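Local coordinates for protein putative phthiocerol dimycocerosate transporter LppX (Mycobacterium tuberculosis, PDB 2BYO) that probably carries phthiocerol dimycocerosate lipids from the mycobacterial cell membrane toward the outer membrane, holding lipid in a large hydrophobic cavity, at residues Leu32-Lys36 and Gly120-Leu125; Leu38-Ala44 and Leu195-Asn201; Thr136-Ile142 and Trp172-Asp176. Residues are numbered along the deposited sequence.

Contact 1. Residues Leu32-Lys36 and Gly120-Leu125. With HXA (docosa-4,7,10,13,16,19-hexaenoic acid), chain I.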
# COMPACT_ATOMS: atom_id res chain seq x y z
N LEU A 32 -11.11 1.24 4.49
CA LEU A 32 -10.12 2.24 4.89
C LEU A 32 -10.20 2.52 6.38
O LEU A 32 -9.17 2.66 7.04
CB LEU A 32 -10.28 3.53 4.08
CG LEU A 32 -10.00 3.44 2.57
CD1 LEU A 32 -10.10 4.81 1.94
CD2 LEU A 32 -8.63 2.83 2.29
N ASP A 33 -11.41 2.58 6.92
CA ASP A 33 -11.60 2.72 8.37
C ASP A 33 -11.08 1.50 9.13
O ASP A 33 -10.45 1.65 10.17
CB ASP A 33 -13.07 2.97 8.71
CG ASP A 33 -13.53 4.35 8.30
OD1 ASP A 33 -12.68 5.25 8.09
OD2 ASP A 33 -14.75 4.54 8.19
N ALA A 34 -11.32 0.30 8.61
CA ALA A 34 -10.77 -0.90 9.23
C ALA A 34 -9.24 -0.82 9.21
O ALA A 34 -8.60 -1.11 10.21
CB ALA A 34 -11.26 -2.15 8.52
N THR A 35 -8.67 -0.38 8.09
CA THR A 35 -7.23 -0.22 7.97
C THR A 35 -6.68 0.79 8.98
O THR A 35 -5.65 0.53 9.63
CB THR A 35 -6.84 0.18 6.53
OG1 THR A 35 -7.31 -0.82 5.62
CG2 THR A 35 -5.34 0.30 6.38
N LYS A 36 -7.36 1.92 9.11
CA LYS A 36 -6.96 2.95 10.07
C LYS A 36 -6.96 2.46 11.54
O LYS A 36 -6.17 2.94 12.35
CB LYS A 36 -7.89 4.16 9.96
CG LYS A 36 -7.53 5.11 8.85
CD LYS A 36 -8.28 6.45 9.03
CE LYS A 36 -7.94 7.46 7.93
NZ LYS A 36 -8.60 8.80 8.15
N GLY A 120 -5.51 10.07 6.69
CA GLY A 120 -4.20 9.65 6.21
C GLY A 120 -4.29 8.92 4.88
O GLY A 120 -3.94 9.48 3.83
N VAL A 121 -4.76 7.68 4.91
CA VAL A 121 -4.98 6.90 3.69
C VAL A 121 -6.33 7.21 3.03
O VAL A 121 -6.60 6.73 1.92
CB VAL A 121 -4.81 5.36 3.91
CG1 VAL A 121 -3.39 5.05 4.40
CG2 VAL A 121 -5.86 4.80 4.89
N THR A 122 -7.17 8.00 3.70
CA THR A 122 -8.31 8.64 3.04
C THR A 122 -7.75 9.70 2.09
O THR A 122 -7.59 10.88 2.45
CB THR A 122 -9.37 9.21 4.05
OG1 THR A 122 -10.34 8.20 4.33
CG2 THR A 122 -10.11 10.45 3.50
N GLN A 123 -7.39 9.25 0.89
CA GLN A 123 -7.16 10.13 -0.25
C GLN A 123 -8.48 10.81 -0.52
O GLN A 123 -9.51 10.37 0.01
CB GLN A 123 -6.72 9.32 -1.47
CG GLN A 123 -7.72 8.23 -1.90
CD GLN A 123 -7.36 7.60 -3.23
OE1 GLN A 123 -6.34 6.92 -3.36
NE2 GLN A 123 -8.19 7.83 -4.24
N LEU A 124 -8.50 11.86 -1.34
CA LEU A 124 -9.79 12.41 -1.75
C LEU A 124 -10.48 11.31 -2.57
O LEU A 124 -10.32 11.21 -3.79
CB LEU A 124 -9.66 13.74 -2.50
CG LEU A 124 -9.18 14.95 -1.66
CD1 LEU A 124 -9.72 16.26 -2.26
CD2 LEU A 124 -9.57 14.86 -0.18
N LEU A 125 -11.22 10.48 -1.84
CA LEU A 125 -12.00 9.37 -2.38
C LEU A 125 -13.10 9.88 -3.30
O LEU A 125 -13.49 9.19 -4.23
CB LEU A 125 -12.64 8.54 -1.26
CG LEU A 125 -11.94 7.25 -0.84
CD1 LEU A 125 -12.65 6.67 0.37
CD2 LEU A 125 -11.93 6.24 -1.98
C1 HXA I . -3.53 5.91 9.00
O1 HXA I . -3.44 6.90 9.78
O2 HXA I . -3.88 6.02 7.81
C2 HXA I . -3.22 4.54 9.56
C3 HXA I . -2.38 3.71 8.59
C4 HXA I . -1.45 2.74 9.33
C5 HXA I . -1.82 1.27 9.14
C6 HXA I . -0.82 0.52 8.26
C7 HXA I . -1.44 0.04 6.95
C8 HXA I . -0.40 -0.02 5.84
C9 HXA I . -1.02 -0.53 4.54
C10 HXA I . -1.19 0.57 3.48
C11 HXA I . -2.58 1.20 3.49
C12 HXA I . -3.45 0.74 2.31
C13 HXA I . -3.25 1.59 1.05
C14 HXA I . -4.40 2.57 0.78
C15 HXA I . -5.09 2.29 -0.55
C16 HXA I . -6.14 3.36 -0.85
C17 HXA I . -7.16 2.88 -1.88
C18 HXA I . -7.74 4.08 -2.64
C19 HXA I . -9.12 3.79 -3.24
C20 HXA I . -9.01 3.08 -4.59
C21 HXA I . -10.39 2.84 -5.20
C22 HXA I . -10.41 1.71 -6.22

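Contact 2. Residues Leu38-Ala44 and Leu195-Asn201. With ZN (zinc ion), chain C; LNL (alpha-linolenic acid), chain K; HXA (docosa-4,7,10,13,16,19-hexaenoic acid), chain I.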
# COMPACT_ATOMS: atom_id res chain seq x y z
N LEU A 38 -6.22 -0.56 12.71
CA LEU A 38 -5.28 -1.65 12.98
C LEU A 38 -4.17 -1.26 13.96
O LEU A 38 -3.64 -0.15 13.90
CB LEU A 38 -4.62 -2.12 11.67
CG LEU A 38 -5.55 -2.79 10.66
CD1 LEU A 38 -4.87 -2.93 9.31
CD2 LEU A 38 -5.99 -4.16 11.17
N THR A 39 -3.85 -2.18 14.86
CA THR A 39 -2.72 -2.04 15.76
C THR A 39 -1.46 -2.50 15.02
O THR A 39 -0.36 -1.97 15.23
CB THR A 39 -2.91 -2.89 17.02
OG1 THR A 39 -4.19 -2.62 17.59
CG2 THR A 39 -1.83 -2.61 18.04
N SER A 40 -1.62 -3.52 14.18
CA SER A 40 -0.49 -4.10 13.45
C SER A 40 -0.98 -4.85 12.23
O SER A 40 -2.14 -5.25 12.16
CB SER A 40 0.34 -5.02 14.35
OG SER A 40 -0.41 -6.13 14.80
N VAL A 41 -0.10 -5.03 11.26
CA VAL A 41 -0.46 -5.71 10.02
C VAL A 41 0.83 -6.16 9.31
O VAL A 41 1.89 -5.59 9.55
CB VAL A 41 -1.31 -4.76 9.11
CG1 VAL A 41 -0.49 -3.57 8.62
CG2 VAL A 41 -1.91 -5.51 7.93
N HIS A 42 0.73 -7.20 8.50
CA HIS A 42 1.83 -7.60 7.61
C HIS A 42 1.46 -7.10 6.23
O HIS A 42 0.29 -7.23 5.82
CB HIS A 42 2.00 -9.12 7.64
CG HIS A 42 3.12 -9.62 6.78
ND1 HIS A 42 4.39 -9.86 7.26
CD2 HIS A 42 3.14 -9.98 5.47
CE1 HIS A 42 5.15 -10.33 6.29
NE2 HIS A 42 4.42 -10.39 5.19
N VAL A 43 2.41 -6.48 5.55
CA VAL A 43 2.22 -5.97 4.19
C VAL A 43 3.22 -6.60 3.21
O VAL A 43 4.43 -6.66 3.49
CB VAL A 43 2.33 -4.43 4.12
CG1 VAL A 43 2.33 -3.97 2.68
CG2 VAL A 43 1.16 -3.77 4.84
N ALA A 44 2.67 -7.08 2.09
CA ALA A 44 3.45 -7.59 0.99
C ALA A 44 3.25 -6.68 -0.21
O ALA A 44 2.12 -6.52 -0.71
CB ALA A 44 3.03 -9.00 0.66
N LEU A 195 -0.45 -4.14 -3.21
CA LEU A 195 -0.23 -4.20 -1.78
C LEU A 195 -1.23 -5.16 -1.17
O LEU A 195 -2.44 -4.98 -1.30
CB LEU A 195 -0.38 -2.80 -1.18
CG LEU A 195 0.09 -2.71 0.25
CD1 LEU A 195 0.74 -1.36 0.49
CD2 LEU A 195 -1.06 -2.98 1.25
N THR A 196 -0.72 -6.20 -0.52
CA THR A 196 -1.55 -7.22 0.07
C THR A 196 -1.34 -7.22 1.60
O THR A 196 -0.20 -7.31 2.08
CB THR A 196 -1.21 -8.59 -0.55
OG1 THR A 196 -1.40 -8.52 -1.97
CG2 THR A 196 -2.09 -9.72 0.02
N GLN A 197 -2.45 -7.09 2.34
CA GLN A 197 -2.41 -7.14 3.81
C GLN A 197 -2.74 -8.54 4.34
O GLN A 197 -3.51 -9.29 3.74
CB GLN A 197 -3.44 -6.16 4.41
CG GLN A 197 -3.19 -4.68 4.12
CD GLN A 197 -4.24 -3.78 4.75
OE1 GLN A 197 -5.01 -4.19 5.63
NE2 GLN A 197 -4.26 -2.52 4.32
N SER A 198 -2.17 -8.84 5.51
CA SER A 198 -2.48 -10.06 6.25
C SER A 198 -2.06 -9.86 7.70
O SER A 198 -1.50 -8.82 8.06
CB SER A 198 -1.75 -11.26 5.64
OG SER A 198 -0.34 -11.04 5.62
N LYS A 199 -2.32 -10.87 8.53
CA LYS A 199 -1.85 -10.89 9.93
C LYS A 199 -2.34 -9.70 10.75
O LYS A 199 -1.66 -9.21 11.65
CB LYS A 199 -0.31 -11.01 9.99
CG LYS A 199 0.23 -12.20 9.16
CD LYS A 199 1.69 -12.49 9.46
CE LYS A 199 1.88 -13.32 10.71
NZ LYS A 199 1.55 -14.76 10.51
N TRP A 200 -3.54 -9.26 10.43
CA TRP A 200 -4.15 -8.10 11.08
C TRP A 200 -4.15 -8.31 12.58
O TRP A 200 -4.67 -9.31 13.07
CB TRP A 200 -5.59 -7.91 10.59
CG TRP A 200 -5.67 -7.71 9.09
CD1 TRP A 200 -5.55 -6.53 8.41
CD2 TRP A 200 -5.90 -8.72 8.09
NE1 TRP A 200 -5.69 -6.74 7.05
CE2 TRP A 200 -5.91 -8.08 6.83
CE3 TRP A 200 -6.11 -10.11 8.15
CZ2 TRP A 200 -6.11 -8.77 5.63
CZ3 TRP A 200 -6.31 -10.81 6.95
CH2 TRP A 200 -6.31 -10.13 5.71
N ASN A 201 -3.55 -7.36 13.30
CA ASN A 201 -3.51 -7.35 14.75
C ASN A 201 -2.81 -8.56 15.39
O ASN A 201 -2.98 -8.83 16.58
CB ASN A 201 -4.92 -7.14 15.32
CG ASN A 201 -5.47 -5.75 15.00
OD1 ASN A 201 -4.71 -4.79 14.90
ND2 ASN A 201 -6.78 -5.64 14.88
ZN ZN C . 4.99 -11.64 3.80
O1 LNL K . 6.10 4.49 4.46
C1 LNL K . 6.52 3.36 4.80
O2 LNL K . 7.29 2.69 4.08
C2 LNL K . 6.10 2.79 6.14
C3 LNL K . 4.93 1.82 6.01
C4 LNL K . 5.36 0.42 5.56
C5 LNL K . 4.94 0.03 4.14
C6 LNL K . 3.47 0.35 3.79
C7 LNL K . 3.29 0.49 2.27
C8 LNL K . 3.52 1.92 1.76
C9 LNL K . 2.62 2.25 0.56
C10 LNL K . 3.38 2.35 -0.76
C11 LNL K . 3.25 1.05 -1.53
C12 LNL K . 2.14 0.70 -2.20
C13 LNL K . 0.89 1.55 -2.29
C14 LNL K . -0.34 0.71 -2.63
C15 LNL K . -0.62 0.59 -4.13
C16 LNL K . -2.12 0.57 -4.42
C17 LNL K . -2.75 1.96 -4.29
C18 LNL K . -4.21 2.00 -4.71
C1 HXA I . -3.53 5.91 9.00
O1 HXA I . -3.44 6.90 9.78
O2 HXA I . -3.88 6.02 7.81
C2 HXA I . -3.22 4.54 9.56
C3 HXA I . -2.38 3.71 8.59
C4 HXA I . -1.45 2.74 9.33
C5 HXA I . -1.82 1.27 9.14
C6 HXA I . -0.82 0.52 8.26
C7 HXA I . -1.44 0.04 6.95
C8 HXA I . -0.40 -0.02 5.84
C9 HXA I . -1.02 -0.53 4.54
C10 HXA I . -1.19 0.57 3.48
C11 HXA I . -2.58 1.20 3.49
C12 HXA I . -3.45 0.74 2.31
C13 HXA I . -3.25 1.59 1.05
C14 HXA I . -4.40 2.57 0.78
C15 HXA I . -5.09 2.29 -0.55
C16 HXA I . -6.14 3.36 -0.85
C17 HXA I . -7.16 2.88 -1.88
C18 HXA I . -7.74 4.08 -2.64
C19 HXA I . -9.12 3.79 -3.24
C20 HXA I . -9.01 3.08 -4.59
C21 HXA I . -10.39 2.84 -5.20
C22 HXA I . -10.41 1.71 -6.22
O HOH W 1 1.02 -8.13 -2.89
O HOH W 2 3.21 -12.93 3.25
O HOH W 3 6.80 -13.03 4.64

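Contact 3. Residues Thr136-Ile142 and Trp172-Asp176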
# COMPACT_ATOMS: atom_id res chain seq x y z
N THR A 136 -16.85 -11.24 -6.83
CA THR A 136 -16.14 -11.87 -5.72
C THR A 136 -14.91 -12.60 -6.25
O THR A 136 -14.97 -13.28 -7.27
CB THR A 136 -17.07 -12.82 -4.96
OG1 THR A 136 -18.13 -12.07 -4.35
CG2 THR A 136 -16.32 -13.58 -3.88
N GLU A 137 -13.80 -12.42 -5.54
CA GLU A 137 -12.54 -13.11 -5.81
C GLU A 137 -11.92 -13.57 -4.48
O GLU A 137 -11.95 -12.83 -3.49
CB GLU A 137 -11.59 -12.18 -6.55
CG GLU A 137 -10.25 -12.81 -6.95
CD GLU A 137 -9.34 -11.85 -7.70
OE1 GLU A 137 -9.86 -11.03 -8.49
OE2 GLU A 137 -8.10 -11.92 -7.51
N VAL A 138 -11.39 -14.79 -4.47
CA VAL A 138 -10.75 -15.36 -3.29
C VAL A 138 -9.26 -15.05 -3.34
O VAL A 138 -8.60 -15.32 -4.34
CB VAL A 138 -10.99 -16.88 -3.16
CG1 VAL A 138 -10.37 -17.42 -1.87
CG2 VAL A 138 -12.49 -17.19 -3.18
N ILE A 139 -8.75 -14.44 -2.27
CA ILE A 139 -7.33 -14.15 -2.12
C ILE A 139 -6.89 -14.70 -0.78
O ILE A 139 -7.45 -14.31 0.25
CB ILE A 139 -7.04 -12.63 -2.15
CG1 ILE A 139 -7.39 -12.05 -3.52
CG2 ILE A 139 -5.58 -12.36 -1.82
CD1 ILE A 139 -7.42 -10.55 -3.53
N ASP A 140 -5.88 -15.58 -0.79
CA ASP A 140 -5.36 -16.18 0.45
C ASP A 140 -6.48 -16.82 1.27
O ASP A 140 -6.52 -16.68 2.49
CB ASP A 140 -4.63 -15.13 1.30
CG ASP A 140 -3.39 -14.59 0.64
OD1 ASP A 140 -2.71 -15.35 -0.08
OD2 ASP A 140 -3.08 -13.39 0.86
N GLY A 141 -7.39 -17.51 0.60
CA GLY A 141 -8.49 -18.16 1.31
C GLY A 141 -9.60 -17.25 1.80
O GLY A 141 -10.55 -17.73 2.42
N ILE A 142 -9.51 -15.94 1.51
CA ILE A 142 -10.53 -14.97 1.92
C ILE A 142 -11.36 -14.53 0.71
O ILE A 142 -10.80 -14.17 -0.34
CB ILE A 142 -9.87 -13.71 2.56
CG1 ILE A 142 -9.00 -14.11 3.76
CG2 ILE A 142 -10.93 -12.69 3.03
CD1 ILE A 142 -7.96 -13.04 4.10
N TRP A 172 -9.64 -4.99 -3.05
CA TRP A 172 -10.31 -6.24 -2.70
C TRP A 172 -10.62 -6.21 -1.21
O TRP A 172 -9.70 -6.15 -0.38
CB TRP A 172 -9.40 -7.42 -3.01
CG TRP A 172 -9.22 -7.74 -4.47
CD1 TRP A 172 -9.92 -8.66 -5.19
CD2 TRP A 172 -8.26 -7.17 -5.37
NE1 TRP A 172 -9.47 -8.70 -6.48
CE2 TRP A 172 -8.45 -7.79 -6.63
CE3 TRP A 172 -7.26 -6.19 -5.25
CZ2 TRP A 172 -7.68 -7.48 -7.75
CZ3 TRP A 172 -6.49 -5.88 -6.37
CH2 TRP A 172 -6.71 -6.52 -7.60
N ILE A 173 -11.91 -6.25 -0.89
CA ILE A 173 -12.39 -5.99 0.46
C ILE A 173 -13.04 -7.24 1.00
O ILE A 173 -13.98 -7.76 0.41
CB ILE A 173 -13.40 -4.82 0.49
CG1 ILE A 173 -12.73 -3.53 -0.01
CG2 ILE A 173 -13.96 -4.61 1.90
CD1 ILE A 173 -13.71 -2.46 -0.40
N ALA A 174 -12.54 -7.71 2.15
CA ALA A 174 -13.01 -8.95 2.76
C ALA A 174 -14.52 -8.91 2.94
O ALA A 174 -15.09 -7.86 3.27
CB ALA A 174 -12.33 -9.18 4.09
N GLN A 175 -15.16 -10.06 2.74
CA GLN A 175 -16.61 -10.21 2.95
C GLN A 175 -16.93 -10.91 4.27
O GLN A 175 -18.06 -11.30 4.49
CB GLN A 175 -17.23 -10.98 1.79
CG GLN A 175 -17.07 -10.29 0.44
CD GLN A 175 -17.41 -11.19 -0.72
OE1 GLN A 175 -17.56 -12.41 -0.56
NE2 GLN A 175 -17.54 -10.60 -1.91
N ASP A 176 -15.94 -11.04 5.15
CA ASP A 176 -16.10 -11.85 6.36
C ASP A 176 -16.58 -11.08 7.60
O ASP A 176 -16.61 -11.63 8.70
CB ASP A 176 -14.79 -12.62 6.66
CG ASP A 176 -13.56 -11.71 6.75
OD1 ASP A 176 -13.68 -10.48 6.89
OD2 ASP A 176 -12.45 -12.26 6.66

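Contact 1. Residues Leu32-Lys36 and Gly120-Leu125
A bound docosahexaenoic acid runs along one side of this contact, so the last turn of a helix and a loop touch the lipid as well as each other. No hydrogen bond joins the two segments. What holds them is a small apolar cluster around Leu-32, which points at the loop: its CD1 lies 3.5 Å from Leu-125 CD1 and its CD2 4.3 Å from Val-121 CG2. Lys-36 closes the outer end. Its aliphatic part passes Val-121, with CG 4.3 Å from Val-121 CG2, and the fully extended chain carries NZ to 4.2 Å from Thr-122 CB.

The carboxylate of the lipid sits at the same end. Val-121 N makes a weak hydrogen bond of 3.5 Å to HXA O2, while Lys-36 CG is 3.9 Å from that oxygen. Lys-36 NZ has gone past and lies 5.5 Å from HXA O2, too far for a salt bridge. Gly-120 leaves room here, since an ideal CB would stand only 2.8 Å from HXA O2. Farther along the acyl chain, Gln-123 OE1 approaches HXA C18 at 3.2 Å and Leu-125 CD2 lies 3.9 Å from HXA C19. Inverse gamma turns centred on Thr-122 and Leu-124 give the loop its kinked course. Together the segments supply six residues of this lipid pocket, in keeping with the large hydrophobic cavity of this protein's half-barrel.

Leu-125 also packs on Leu-25, Ile-28 and Arg-29, which lays the loop between helix 106-112 and strand 129-139 along helix 22-36.

Contact 2. Residues Leu38-Ala44 and Leu195-Asn201
Val-43 and Leu-195 form the apolar centre, with Val-43 CG1 3.5 Å from Leu-195 CG. Both line the cavity: Val-43 CG2 is 3.9 Å from HXA C9, Leu-195 CD1 3.6 Å from LNL C7. Gln-197, the non-hydrogen-bonded partner of Val-43, brings NE2 to 3.8 Å from HXA C9, while its OE1 accepts a 3.0 Å bond from Trp-200 NE1. Leu-38 CD2 meets that indole's edge, 3.7 Å from Trp-200 CD1.

In the antiparallel backbone, His-42 N to Ser-198 O is 2.8 Å and Ser-198 N to His-42 O 3.0 Å; Ala-44 N to Thr-196 O and Thr-196 N to Ala-44 O are both 2.9 Å. Beyond Ser-198 the register slips by one, as in a beta bulge: Lys-199 and Trp-200 stand opposite Val-41 alone, before Asn-201 N binds Ser-40 O at 2.8 Å. Asn-201 OD1 takes Thr-39 N at 2.7 Å.

On the face of His-42 and Thr-196, His-42 NE2 binds zinc at 2.0 Å with Asp-61 and two waters; ND1 binds another zinc with Asp-63.

Strands 40-49 and 191-198, the sheet's first and last in sequence, run side by side mid-sheet, flanked by strands 57-65 and 181-187.

Contact 3. Residues Thr136-Ile142 and Trp172-Asp176
Thr-136 opens the contact with its hydroxyl: Gln-175 NE2 donates to Thr-136 OG1 at 2.9 Å and nearly straight, at 175°. The same amide nitrogen is also bonded to Thr-145 OG1, on the strand between. Glu-137 comes next, its extended side chain placing OE1 3.1 Å from Trp-172 NE1, a hydrogen bond at the edge of the indole. Val-138 points away, and Ile-139 returns to the contact. Its CD1 sits over the face of Trp-172 in a CH-pi contact, 3.7 Å from the centroid of the five-membered ring and 22° off the normal.

Strands 129-139 and 167-174 are not neighbours in the sheet but flank strand 142-151. Glu-137, Ile-139 and Trp-172 reach over it on one face of the curled half-barrel, where Trp-172 also rests on Thr-144 and Lys-146, while the Thr-136 to Gln-175 bond spans it on the other, the face of Ile-173, which packs on helix 22-36.

At Ile-139 the edge strand ends in a type I' turn that makes a hairpin with the next one: Ile-139 N to Ile-142 O is 2.8 Å, and Ile-142 N to Ile-139 O 2.9 Å. Asp-140 and Gly-141, both with positive phi, form the tip. Ile-142 then starts the middle strand and sets CG2 3.9 Å from Ala-174 CB and 4.0 Å from Asp-176 OD2; the carboxylate's OD1 is bonded to Ser-178 OG.

How the contacts relate
Helix 22-36 leads into strand 40-49, so contacts 1 and 2 have adjoining first segments and alternate along the chain; their centres lie about 15 Å apart, they touch at Thr-35 and Gln-197, and both border the same docosahexaenoic acid. Contact 3 falls within the loop closed by contact 2 and comes after contact 1. It belongs to the same antiparallel sheet as contact 2, toward the edge formed by strand 129-139, with centres about 14 Å apart and Trp-200 packing on Ile-142. Contacts 1 and 3 do not touch, with centres about 19 Å apart. Of the three, contacts 1 and 2 supply residues to the lipid pockets, whereas contact 3 joins strands farther along the half-barrel wall.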